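Local coordinates for inorganic pyrophosphatase (Neisseria gonorrhoeae, PDB 5TEA) that catalyses the magnesium-dependent hydrolysis of inorganic pyrophosphate to two phosphate ions and works as a homohexamer, at the interface of chains A and B and the interface of chains A and C. Coordinates in Å, arbitrary orientation; residue numbers count along the deposited sequence, not the author numbering. Chains: chain A/B/C, Inorganic pyrophosphatase.

Contact 1: the interface of chains A and B. Residues chain A 123-126; chain B 136, 138-139, 142.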
# COMPACT_ATOMS: atom_id res chain seq x y z
N ARG A 123 10.04 -7.56 -18.87
CA ARG A 123 8.96 -8.22 -19.59
C ARG A 123 7.58 -7.67 -19.22
O ARG A 123 6.57 -8.21 -19.68
CB ARG A 123 9.05 -9.72 -19.35
CG ARG A 123 10.44 -10.22 -19.75
CD ARG A 123 10.60 -11.72 -19.75
NE ARG A 123 12.00 -12.06 -19.96
CZ ARG A 123 12.47 -13.30 -20.09
NH1 ARG A 123 11.64 -14.33 -20.05
NH2 ARG A 123 13.77 -13.50 -20.26
N ASN A 124 7.52 -6.62 -18.41
CA ASN A 124 6.27 -5.91 -18.17
C ASN A 124 5.99 -4.87 -19.26
O ASN A 124 4.84 -4.73 -19.69
CB ASN A 124 6.29 -5.22 -16.81
CG ASN A 124 4.98 -4.53 -16.49
OD1 ASN A 124 3.91 -5.14 -16.59
ND2 ASN A 124 5.05 -3.25 -16.14
N ASN A 125 7.00 -4.14 -19.72
CA ASN A 125 6.83 -3.22 -20.83
C ASN A 125 7.58 -3.65 -22.08
O ASN A 125 7.55 -2.94 -23.09
CB ASN A 125 7.21 -1.78 -20.42
CG ASN A 125 8.71 -1.60 -20.16
OD1 ASN A 125 9.55 -2.40 -20.56
ND2 ASN A 125 9.05 -0.51 -19.48
N GLY A 126 8.21 -4.82 -22.05
CA GLY A 126 8.88 -5.34 -23.23
C GLY A 126 10.10 -4.53 -23.62
O GLY A 126 10.33 -4.31 -24.81
N PRO B 136 3.05 0.75 -24.54
CA PRO B 136 3.91 -0.41 -24.76
C PRO B 136 3.08 -1.58 -25.27
O PRO B 136 2.01 -1.87 -24.73
CB PRO B 136 4.52 -0.69 -23.38
CG PRO B 136 3.84 0.21 -22.42
CD PRO B 136 3.16 1.29 -23.17
N GLN B 138 3.63 -4.60 -24.92
CA GLN B 138 3.51 -5.65 -23.90
C GLN B 138 2.35 -5.37 -22.95
O GLN B 138 1.79 -6.31 -22.38
CB GLN B 138 4.83 -5.78 -23.14
CG GLN B 138 4.94 -7.03 -22.26
CD GLN B 138 5.26 -8.28 -23.05
OE1 GLN B 138 5.00 -8.36 -24.25
NE2 GLN B 138 5.82 -9.28 -22.37
N LEU B 139 1.97 -4.10 -22.77
CA LEU B 139 0.81 -3.80 -21.94
C LEU B 139 -0.48 -4.26 -22.62
O LEU B 139 -1.36 -4.84 -21.98
CB LEU B 139 0.74 -2.31 -21.63
CG LEU B 139 -0.56 -1.85 -20.96
CD1 LEU B 139 -0.77 -2.57 -19.60
CD2 LEU B 139 -0.61 -0.34 -20.78
N GLN B 142 -0.72 -7.95 -22.30
CA GLN B 142 -1.18 -8.35 -20.97
C GLN B 142 -2.68 -8.16 -20.82
O GLN B 142 -3.37 -9.03 -20.26
CB GLN B 142 -0.46 -7.55 -19.88
CG GLN B 142 1.01 -7.83 -19.74
CD GLN B 142 1.62 -7.06 -18.58
OE1 GLN B 142 1.14 -7.16 -17.46
NE2 GLN B 142 2.67 -6.28 -18.84
O HOH W 1 6.33 -3.29 -25.46
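B:Gln138 and B:Gln142, one helical turn apart, reach across with their terminal amides to the backbone O of A:Arg123 and the side-chain OD1 of A:Asn124. Direct hydrogen bonds from both glutamines carry much of the polar contact. In the first, the side-chain amide nitrogen NE2 of B:Gln138 donates to the main-chain oxygen O of A:Arg123 at 3.0 Å. That oxygen lies in the plane of the glutamine amide, and the donor is somewhat tilted from the carbonyl plane of A:Arg123. The bend of B:Gln138 at its second torsion (chi2 78°) lays the amide alongside the loop, with NE2 at the carbonyl of A:Arg123. The second bond joins two side-chain amides: NE2 of B:Gln142 donates to OD1 of A:Asn124 over 2.8 Å. It is fairly straight at the hydrogen (167°), yet the donor stands above the carbonyl plane of the asparagine and is not on a lone pair. The two side chains meet at about a right angle, with their amide planes turned 64° against each other. NE2 of B:Gln142 is equally near the backbone O of A:Asn124, but its N-H groups point elsewhere, so that approach is no hydrogen bond.

A water also links the chains. Water 1 lies 2.7 Å from the backbone O of A:Asn125 and 3.0 Å from the backbone N of B:Gln138, joining the loop to the first turn of the helix.

Packing is modest and involves the aliphatic part of B:Gln138. Its CB lies 4.0 Å from CA of A:Asn125 and also faces A:Gly126, while the ring carbon CB of B:Pro136 approaches the CB of A:Asn125 at 4.1 Å.

In the fold, A:Arg123 to A:Gly126 belong to the loop after strand 114-119; B:Gln138 is in the first turn of helix 137-149, B:Gln142 is one turn on, and B:Pro136 comes just before the helix. The interface is two-fold symmetric, so the same contact recurs with the chains exchanged.

Contact 2: the interface of chains A and C. Residues chain A 89, 93-96, 119, 121; chain C 50-52.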
# COMPACT_ATOMS: atom_id res chain seq x y z
N LEU A 89 11.61 -0.92 -6.21
CA LEU A 89 12.54 -2.00 -5.90
C LEU A 89 12.99 -1.89 -4.45
O LEU A 89 13.23 -0.78 -3.95
CB LEU A 89 13.75 -1.91 -6.84
CG LEU A 89 14.63 -3.13 -7.08
CD1 LEU A 89 13.82 -4.33 -7.55
CD2 LEU A 89 15.75 -2.81 -8.07
N VAL A 93 18.72 -5.21 -3.26
CA VAL A 93 18.71 -6.10 -4.42
C VAL A 93 19.64 -5.52 -5.47
O VAL A 93 19.69 -4.30 -5.65
CB VAL A 93 17.27 -6.24 -4.95
CG1 VAL A 93 17.23 -7.10 -6.17
CG2 VAL A 93 16.34 -6.80 -3.86
N PHE A 94 20.38 -6.38 -6.17
CA PHE A 94 21.19 -5.90 -7.29
C PHE A 94 20.64 -6.45 -8.60
O PHE A 94 19.86 -7.42 -8.61
CB PHE A 94 22.68 -6.27 -7.11
CG PHE A 94 23.03 -7.66 -7.54
CD1 PHE A 94 22.93 -8.72 -6.66
CD2 PHE A 94 23.49 -7.90 -8.83
CE1 PHE A 94 23.27 -10.01 -7.06
CE2 PHE A 94 23.82 -9.19 -9.23
CZ PHE A 94 23.72 -10.23 -8.35
N LEU A 95 21.02 -5.81 -9.70
CA LEU A 95 20.48 -6.23 -10.99
C LEU A 95 21.40 -5.80 -12.12
O LEU A 95 22.20 -4.88 -11.98
CB LEU A 95 19.08 -5.66 -11.24
CG LEU A 95 18.98 -4.17 -11.59
CD1 LEU A 95 17.69 -3.89 -12.34
CD2 LEU A 95 19.04 -3.31 -10.33
N GLU A 96 21.25 -6.48 -13.26
CA GLU A 96 21.80 -6.00 -14.52
C GLU A 96 20.84 -4.97 -15.09
O GLU A 96 19.63 -5.20 -15.16
CB GLU A 96 22.01 -7.15 -15.50
CG GLU A 96 23.00 -8.18 -15.00
CD GLU A 96 23.29 -9.25 -16.05
OE1 GLU A 96 22.43 -9.49 -16.92
OE2 GLU A 96 24.39 -9.83 -15.99
N PRO A 119 15.83 -1.80 -15.80
CA PRO A 119 16.27 -3.20 -15.73
C PRO A 119 16.56 -3.70 -17.14
O PRO A 119 15.88 -3.33 -18.10
CB PRO A 119 15.07 -3.92 -15.10
CG PRO A 119 14.28 -2.84 -14.42
CD PRO A 119 14.45 -1.63 -15.29
N ASP A 121 16.18 -6.57 -18.37
CA ASP A 121 15.22 -7.57 -18.84
C ASP A 121 13.88 -7.14 -18.25
O ASP A 121 13.60 -7.44 -17.10
CB ASP A 121 15.64 -8.97 -18.40
CG ASP A 121 14.79 -10.09 -19.02
OD1 ASP A 121 13.73 -9.79 -19.62
OD2 ASP A 121 15.19 -11.26 -18.90
N GLN C 50 19.48 -11.21 -6.42
CA GLN C 50 19.53 -10.57 -7.72
C GLN C 50 18.12 -10.46 -8.29
O GLN C 50 17.34 -11.42 -8.24
CB GLN C 50 20.40 -11.37 -8.68
CG GLN C 50 20.45 -10.82 -10.10
CD GLN C 50 21.51 -11.50 -10.94
OE1 GLN C 50 22.12 -12.48 -10.50
NE2 GLN C 50 21.73 -10.99 -12.15
N LEU C 51 17.79 -9.27 -8.80
CA LEU C 51 16.59 -9.06 -9.59
C LEU C 51 16.91 -9.50 -11.01
O LEU C 51 17.54 -8.76 -11.76
CB LEU C 51 16.16 -7.60 -9.53
CG LEU C 51 14.88 -7.08 -10.19
CD1 LEU C 51 15.04 -6.79 -11.67
CD2 LEU C 51 13.74 -8.04 -9.96
N ASP C 52 16.52 -10.73 -11.36
CA ASP C 52 16.79 -11.23 -12.71
C ASP C 52 16.06 -10.41 -13.75
O ASP C 52 16.65 -9.99 -14.75
CB ASP C 52 16.38 -12.70 -12.84
CG ASP C 52 17.24 -13.64 -12.02
OD1 ASP C 52 18.42 -13.30 -11.76
OD2 ASP C 52 16.74 -14.72 -11.65
O HOH W 2 17.26 -7.14 -15.61
O HOH W 3 19.73 -8.94 -13.38
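Strand 94-107 of chain A meets strand 48-54 of chain C in parallel, with A:Phe94 paired to C:Gln50 and A:Leu95 to C:Leu51; the loop residues A:Leu89, A:Val93 and A:Asp121 flank this pairing. N of C:Leu51 donates to O of A:Phe94 at 2.8 Å, a backbone hydrogen bond between the paired strands.

Waters extend the pairing. Water 3 is bound by N of A:Glu96, O of C:Leu51 and the side-chain NE2 of C:Gln50, the last at 3.1 Å. Water 2 joins O of C:Asp52 to O of A:Glu96 and N of A:Asp121.

C:Gln50 lies over one face of the A:Phe94 ring, its CB 3.9 Å from the ring centroid in a CH-pi contact. Its extended chain carries the amide on past the rim, where CD is 3.6 Å from CZ of A:Phe94; amide and ring planes are 30° apart.

C:Leu51 supplies the apolar packing, against A:Leu89, A:Val93 and A:Leu95. Its CG, anti to the backbone N (chi1 -176°), approaches CD1 of A:Leu89 at 4.0 Å, while its CB lies 3.6 Å from CG1 of A:Val93. The side chain of A:Leu95 runs beside it, pointing the same way.

Within the fold, the site joins the start of the long strand 94-107 to strand 48-54, extending beta pairing between subunits.

The C-alpha centres of contact 1 and contact 2 are about 17 Å apart, and chain A contributes to both through different residues. The two are linked in sequence by the stretch following strand 114-119: A:Asp121 takes part in contact 2, and A:Arg123 begins contact 1 two positions later. The contacts differ in kind, a loop against a helix start in contact 1 and strand pairing in contact 2. Together they bring three chains together in the homohexamer, with one short segment of chain A, just after strand 114-119, touching both chain B and chain C.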